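Asp (Solanum tuberosum, PDB 3RFI) forms the saposin-like insert domain of a potato aspartic protease and, by analogy with other saposin-like proteins, probably acts on lipid membranes. Local coordinates at residues 7-12 against 101-107; 19-24 against 92-97. Where two conformers were deposited one is given. Numbering follows the deposited sequence.

From the N terminus the chain enters helix 6-29, which supplies residues 7-12 to interaction 1 and, about two turns on, residues 19-24 to interaction 2. It then passes through helix 32-38, the unmodelled residues 45-68 and helix 71-87 before helix 90-104 returns. Residues 92-97 arrive first and close the inner loop of interaction 2; residues 101-107 then close the wider loop of interaction 1 around it, so the two contacts nest without crossing. Both join the first helix to the last. Interaction 1, about 15 Å from interaction 2 between centres, fixes the end near both termini with a disulfide, whereas interaction 2 packs side chains deeper in the domain.

Interaction 1: residues 7-12 against 101-107; sequences VSMECK and NQLCEKI
I107 lays its side chain (chi1 m, chi2 t) over the flank of helix 6-29, with CD1 3.5 Å from CB of C11 and CG2 3.7 Å from CG1 of V7. Residues 7-12 are wholly helical; opposite them, helix 90-104 finishes and the chain bends through a type I turn from C104 to I107, in which I107 N donates to C104 O at 3.1 Å. The turn swings I107 back toward the first helix. The chains run in opposite senses, with CA-CA separations of 5.3 Å for C11-C104 and 5.2 Å for S8-I107. That closeness is set by the disulfide: C11 (chi1 t) and C104 (chi1 m) point at each other, with SG-SG 2.0 Å and chi3 -61°. S8, also t, adds a hydrogen bond from OG to C104 O at 2.8 Å, so this carbonyl serves both the turn and the neighbouring helix. K12 runs its aliphatic chain alongside C104 and E105: its CG is 3.7 Å from C104 CB and its CE is 3.4 Å from E105 CG. One turn earlier on the second helix, N101 (chi1 t) reaches the same region through a water that donates to N101 OD1 at 2.7 Å and K12 O at 2.8 Å; S16 also hydrogen-bonds to K12 O. Joining the first and last helices, this disulfide matches the one between the second and third helices of saposins, as expected for the circularly permuted saposin fold, in which region 2 precedes region 1.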
loop_
_atom_site.group_PDB
_atom_site.type_symbol
_atom_site.label_atom_id
_atom_site.label_comp_id
_atom_site.label_asym_id
_atom_site.label_seq_id
_atom_site.Cartn_x
_atom_site.Cartn_y
_atom_site.Cartn_z
ATOM N N VAL A 7 18.970 -10.550 -9.952
ATOM C CA VAL A 7 17.716 -10.338 -9.228
ATOM C C VAL A 7 17.791 -9.005 -8.462
ATOM O O VAL A 7 16.853 -8.249 -8.435
ATOM C CB VAL A 7 17.297 -11.563 -8.332
ATOM C CG1 VAL A 7 16.147 -11.195 -7.397
ATOM C CG2 VAL A 7 16.848 -12.710 -9.198
ATOM N N SER A 8 18.925 -8.718 -7.844
ATOM C CA SER A 8 19.074 -7.464 -7.130
ATOM C C SER A 8 18.828 -6.258 -8.064
ATOM O O SER A 8 18.038 -5.354 -7.765
ATOM C CB SER A 8 20.469 -7.410 -6.520
ATOM O OG SER A 8 20.537 -6.236 -5.750
ATOM N N MET A 9 19.483 -6.274 -9.224
ATOM C CA MET A 9 19.282 -5.254 -10.251
ATOM C C MET A 9 17.827 -5.089 -10.629
ATOM O O MET A 9 17.332 -3.952 -10.756
ATOM C CB MET A 9 20.058 -5.603 -11.538
ATOM C CG MET A 9 21.506 -5.260 -11.541
ATOM S SD MET A 9 22.288 -5.819 -13.097
ATOM C CE MET A 9 23.879 -6.481 -12.541
ATOM N N GLU A 10 17.154 -6.219 -10.846
ATOM C CA GLU A 10 15.732 -6.226 -11.178
ATOM C C GLU A 10 14.872 -5.642 -10.047
ATOM O O GLU A 10 13.911 -4.927 -10.301
ATOM C CB GLU A 10 15.257 -7.662 -11.511
ATOM C CG GLU A 10 15.719 -8.131 -12.863
ATOM C CD GLU A 10 15.023 -7.401 -13.985
ATOM O OE1 GLU A 10 15.547 -6.364 -14.410
ATOM O OE2 GLU A 10 13.961 -7.861 -14.436
ATOM N N CYS A 11 15.226 -5.969 -8.806
ATOM C CA CYS A 11 14.603 -5.359 -7.649
ATOM C C CYS A 11 14.791 -3.846 -7.667
ATOM O O CYS A 11 13.838 -3.112 -7.504
ATOM C CB CYS A 11 15.247 -5.909 -6.355
ATOM S SG CYS A 11 14.319 -5.398 -4.875
ATOM N N LYS A 12 16.029 -3.403 -7.869
ATOM C CA LYS A 12 16.300 -1.965 -7.945
ATOM C C LYS A 12 15.612 -1.261 -9.079
ATOM O O LYS A 12 15.175 -0.120 -8.910
ATOM C CB LYS A 12 17.786 -1.656 -7.928
ATOM C CG LYS A 12 18.372 -1.830 -6.526
ATOM C CD LYS A 12 19.862 -1.511 -6.551
ATOM C CE LYS A 12 20.613 -2.230 -5.450
ATOM N NZ LYS A 12 22.089 -2.347 -5.752
ATOM N N ASN A 101 14.039 -0.624 -1.246
ATOM C CA ASN A 101 15.305 -0.483 -1.892
ATOM C C ASN A 101 16.448 -1.072 -1.031
ATOM O O ASN A 101 17.348 -1.717 -1.559
ATOM C CB ASN A 101 15.572 1.006 -2.150
ATOM C CG ASN A 101 16.612 1.207 -3.205
ATOM O OD1 ASN A 101 16.522 0.605 -4.285
ATOM N ND2 ASN A 101 17.622 2.036 -2.913
ATOM N N GLN A 102 16.431 -0.795 0.286
ATOM C CA GLN A 102 17.464 -1.327 1.159
ATOM C C GLN A 102 17.435 -2.868 1.111
ATOM O O GLN A 102 18.460 -3.494 1.199
ATOM C CB GLN A 102 17.279 -0.841 2.604
ATOM C CG GLN A 102 17.509 0.677 2.786
ATOM C CD GLN A 102 18.977 1.126 2.798
ATOM O OE1 GLN A 102 19.839 0.583 2.085
ATOM N NE2 GLN A 102 19.268 2.167 3.623
ATOM N N LEU A 103 16.251 -3.464 0.999
ATOM C CA LEU A 103 16.117 -4.923 0.833
ATOM C C LEU A 103 16.617 -5.432 -0.529
ATOM O O LEU A 103 17.274 -6.477 -0.580
ATOM C CB LEU A 103 14.676 -5.376 1.115
ATOM C CG LEU A 103 14.383 -5.375 2.606
ATOM C CD1 LEU A 103 12.854 -5.272 2.803
ATOM C CD2 LEU A 103 14.934 -6.653 3.287
ATOM N N CYS A 104 16.354 -4.692 -1.619
ATOM C CA CYS A 104 16.928 -5.042 -2.916
ATOM C C CYS A 104 18.427 -5.211 -2.766
ATOM O O CYS A 104 19.006 -6.131 -3.356
ATOM C CB CYS A 104 16.748 -3.929 -3.953
ATOM S SG CYS A 104 15.068 -3.622 -4.312
ATOM N N GLU A 105 19.049 -4.293 -2.020
ATOM C CA GLU A 105 20.512 -4.272 -1.843
ATOM C C GLU A 105 21.008 -5.447 -1.022
ATOM O O GLU A 105 22.194 -5.721 -0.998
ATOM C CB GLU A 105 20.972 -2.957 -1.204
ATOM C CG GLU A 105 20.666 -1.759 -2.104
ATOM C CD GLU A 105 20.914 -0.408 -1.452
ATOM O OE1 GLU A 105 20.763 0.624 -2.164
ATOM O OE2 GLU A 105 21.274 -0.369 -0.238
ATOM N N LYS A 106 20.093 -6.147 -0.363
ATOM C CA LYS A 106 20.422 -7.333 0.398
ATOM C C LYS A 106 20.265 -8.646 -0.381
ATOM O O LYS A 106 20.510 -9.729 0.162
ATOM C CB LYS A 106 19.640 -7.322 1.711
ATOM C CG LYS A 106 20.174 -6.240 2.649
ATOM C CD LYS A 106 19.467 -6.264 3.975
ATOM C CE LYS A 106 20.177 -5.328 4.938
ATOM N NZ LYS A 106 19.880 -3.899 4.534
ATOM N N ILE A 107 19.794 -8.540 -1.629
ATOM C CA ILE A 107 19.632 -9.692 -2.490
ATOM C C ILE A 107 21.014 -10.072 -3.030
ATOM O O ILE A 107 21.653 -9.267 -3.680
ATOM C CB ILE A 107 18.663 -9.406 -3.687
ATOM C CG1 ILE A 107 17.278 -9.015 -3.160
ATOM C CG2 ILE A 107 18.532 -10.688 -4.604
ATOM C CD1 ILE A 107 16.368 -8.473 -4.253
HETATM O O HOH W 1 16.357 1.412 -6.856
#

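Interaction 2: residues 19-24 against 92-97; sequences GEMIWD and TKEKVL
Three residues bury most of the surface here: W23, K93 and L97. Two helical segments, 19-24 and 92-97, cross at 115° with their axes 10.4 Å apart; G19 lies nearest L97 (CA-CA 6.5 Å) and W23 nearest K93 (7.1 Å). The first is kinked, the N atoms of E20 and M21 lacking bonds to the preceding turn. W23, chi1 t and chi2 -115°, points at the second helix. V96 CG2 sits over one ring face, 4.0 Å from the six-membered centroid, and K93 CA makes an off-centre CH-pi contact with the five-membered ring at 4.2 Å. W23 NE1 bonds to L87 O, fixing the indole. L97 (chi1 m, chi2 t) brings CD2 to 3.6 Å from G19 O, where a side chain on G19 would crowd it, and CD1 to 3.7 Å from E20 CG. K93 (chi1 t, bent at chi3 m) turns its amine toward acids of the first helix: NZ forms a long salt bridge to E20 OE2 at 3.8 Å, and weakly donates (3.3 Å) to a water that donates to D24 OD1 at 2.6 Å. Cohesion therefore rests mainly on apolar and CH-pi packing, with only loose electrostatics around the K93 amine.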
loop_
_atom_site.group_PDB
_atom_site.type_symbol
_atom_site.label_atom_id
_atom_site.label_comp_id
_atom_site.label_asym_id
_atom_site.label_seq_id
_atom_site.Cartn_x
_atom_site.Cartn_y
_atom_site.Cartn_z
ATOM N N GLY A 19 8.579 2.057 -8.773
ATOM C CA GLY A 19 8.238 1.948 -7.328
ATOM C C GLY A 19 7.063 2.828 -6.969
ATOM O O GLY A 19 6.145 2.387 -6.292
ATOM N N GLU A 20 7.088 4.085 -7.375
ATOM C CA GLU A 20 5.980 4.976 -7.067
ATOM C C GLU A 20 4.707 4.474 -7.723
ATOM O O GLU A 20 3.629 4.532 -7.128
ATOM C CB GLU A 20 6.245 6.417 -7.528
ATOM C CG GLU A 20 7.285 7.085 -6.724
ATOM C CD GLU A 20 7.214 8.576 -6.848
ATOM O OE1 GLU A 20 6.551 9.052 -7.802
ATOM O OE2 GLU A 20 7.825 9.261 -5.989
ATOM N N MET A 21 4.814 4.013 -8.965
ATOM C CA MET A 21 3.647 3.502 -9.656
ATOM C C MET A 21 3.057 2.288 -8.920
ATOM O O MET A 21 1.830 2.168 -8.721
ATOM C CB MET A 21 4.048 3.119 -11.043
ATOM C CG MET A 21 2.956 2.565 -11.905
ATOM S SD MET A 21 3.438 2.561 -13.612
ATOM C CE MET A 21 2.109 1.508 -14.206
ATOM N N ILE A 22 3.924 1.378 -8.502
ATOM C CA ILE A 22 3.440 0.198 -7.820
ATOM C C ILE A 22 2.805 0.559 -6.482
ATOM O O ILE A 22 1.729 0.051 -6.154
ATOM C CB ILE A 22 4.572 -0.839 -7.644
ATOM C CG1 ILE A 22 5.053 -1.325 -9.047
ATOM C CG2 ILE A 22 4.238 -1.892 -6.552
ATOM C CD1 ILE A 22 6.405 -2.112 -9.038
ATOM N N TRP A 23 3.474 1.413 -5.722
ATOM C CA TRP A 23 2.947 1.851 -4.451
ATOM C C TRP A 23 1.610 2.526 -4.668
ATOM O O TRP A 23 0.686 2.308 -3.897
ATOM C CB TRP A 23 3.877 2.889 -3.827
ATOM C CG TRP A 23 3.343 3.454 -2.579
ATOM C CD1 TRP A 23 2.958 4.758 -2.339
ATOM C CD2 TRP A 23 3.166 2.739 -1.364
ATOM N NE1 TRP A 23 2.523 4.879 -1.009
ATOM C CE2 TRP A 23 2.634 3.646 -0.407
ATOM C CE3 TRP A 23 3.359 1.391 -0.997
ATOM C CZ2 TRP A 23 2.368 3.264 0.916
ATOM C CZ3 TRP A 23 3.063 1.023 0.288
ATOM C CH2 TRP A 23 2.566 1.935 1.217
ATOM N N ASP A 24 1.502 3.364 -5.698
ATOM C CA ASP A 24 0.216 4.013 -5.977
ATOM C C ASP A 24 -0.930 3.011 -6.178
ATOM O O ASP A 24 -2.078 3.164 -5.687
ATOM C CB ASP A 24 0.367 4.933 -7.164
ATOM C CG ASP A 24 1.135 6.235 -6.794
ATOM O OD1 ASP A 24 1.333 7.048 -7.695
ATOM O OD2 ASP A 24 1.561 6.424 -5.616
ATOM N N THR A 92 5.391 8.780 3.714
ATOM C CA THR A 92 5.080 7.371 3.825
ATOM C C THR A 92 5.572 6.588 2.590
ATOM O O THR A 92 6.240 5.567 2.727
ATOM C CB THR A 92 3.590 7.182 4.050
ATOM O OG1 THR A 92 3.246 7.797 5.293
ATOM C CG2 THR A 92 3.204 5.674 4.035
ATOM N N LYS A 93 5.233 7.093 1.407
ATOM C CA LYS A 93 5.708 6.566 0.137
ATOM C C LYS A 93 7.216 6.458 0.145
ATOM O O LYS A 93 7.750 5.406 -0.183
ATOM C CB LYS A 93 5.254 7.473 -1.018
ATOM C CG LYS A 93 5.970 7.185 -2.352
ATOM C CD LYS A 93 5.981 8.431 -3.287
ATOM C CE LYS A 93 4.607 9.124 -3.321
ATOM N NZ LYS A 93 4.289 9.693 -4.649
ATOM N N GLU A 94 7.907 7.529 0.540
ATOM C CA GLU A 94 9.371 7.554 0.432
ATOM C C GLU A 94 9.981 6.534 1.422
ATOM O O GLU A 94 10.984 5.878 1.120
ATOM C CB GLU A 94 9.934 8.956 0.675
ATOM C CG GLU A 94 9.453 10.057 -0.339
ATOM C CD GLU A 94 9.839 11.505 0.103
ATOM O OE1 GLU A 94 10.683 11.661 1.013
ATOM O OE2 GLU A 94 9.285 12.500 -0.435
ATOM N N LYS A 95 9.358 6.404 2.593
ATOM C CA LYS A 95 9.820 5.461 3.620
ATOM C C LYS A 95 9.659 4.042 3.059
ATOM O O LYS A 95 10.523 3.181 3.223
ATOM C CB LYS A 95 8.934 5.632 4.867
ATOM C CG LYS A 95 9.258 4.759 6.072
ATOM C CD LYS A 95 8.739 5.487 7.325
ATOM C CE LYS A 95 8.408 4.531 8.444
ATOM N NZ LYS A 95 9.654 3.900 8.981
ATOM N N VAL A 96 8.547 3.798 2.385
ATOM C CA VAL A 96 8.283 2.462 1.929
ATOM C C VAL A 96 9.245 2.124 0.805
ATOM O O VAL A 96 9.821 1.047 0.812
ATOM C CB VAL A 96 6.870 2.306 1.409
ATOM C CG1 VAL A 96 6.702 0.929 0.728
ATOM C CG2 VAL A 96 5.897 2.382 2.573
ATOM N N LEU A 97 9.401 3.022 -0.163
ATOM C CA LEU A 97 10.353 2.778 -1.270
ATOM C C LEU A 97 11.799 2.603 -0.805
ATOM O O LEU A 97 12.507 1.737 -1.314
ATOM C CB LEU A 97 10.216 3.809 -2.368
ATOM C CG LEU A 97 8.811 3.869 -2.988
ATOM C CD1 LEU A 97 8.771 4.893 -4.118
ATOM C CD2 LEU A 97 8.392 2.508 -3.495
HETATM O O HOH W 2 1.936 9.417 -6.941
#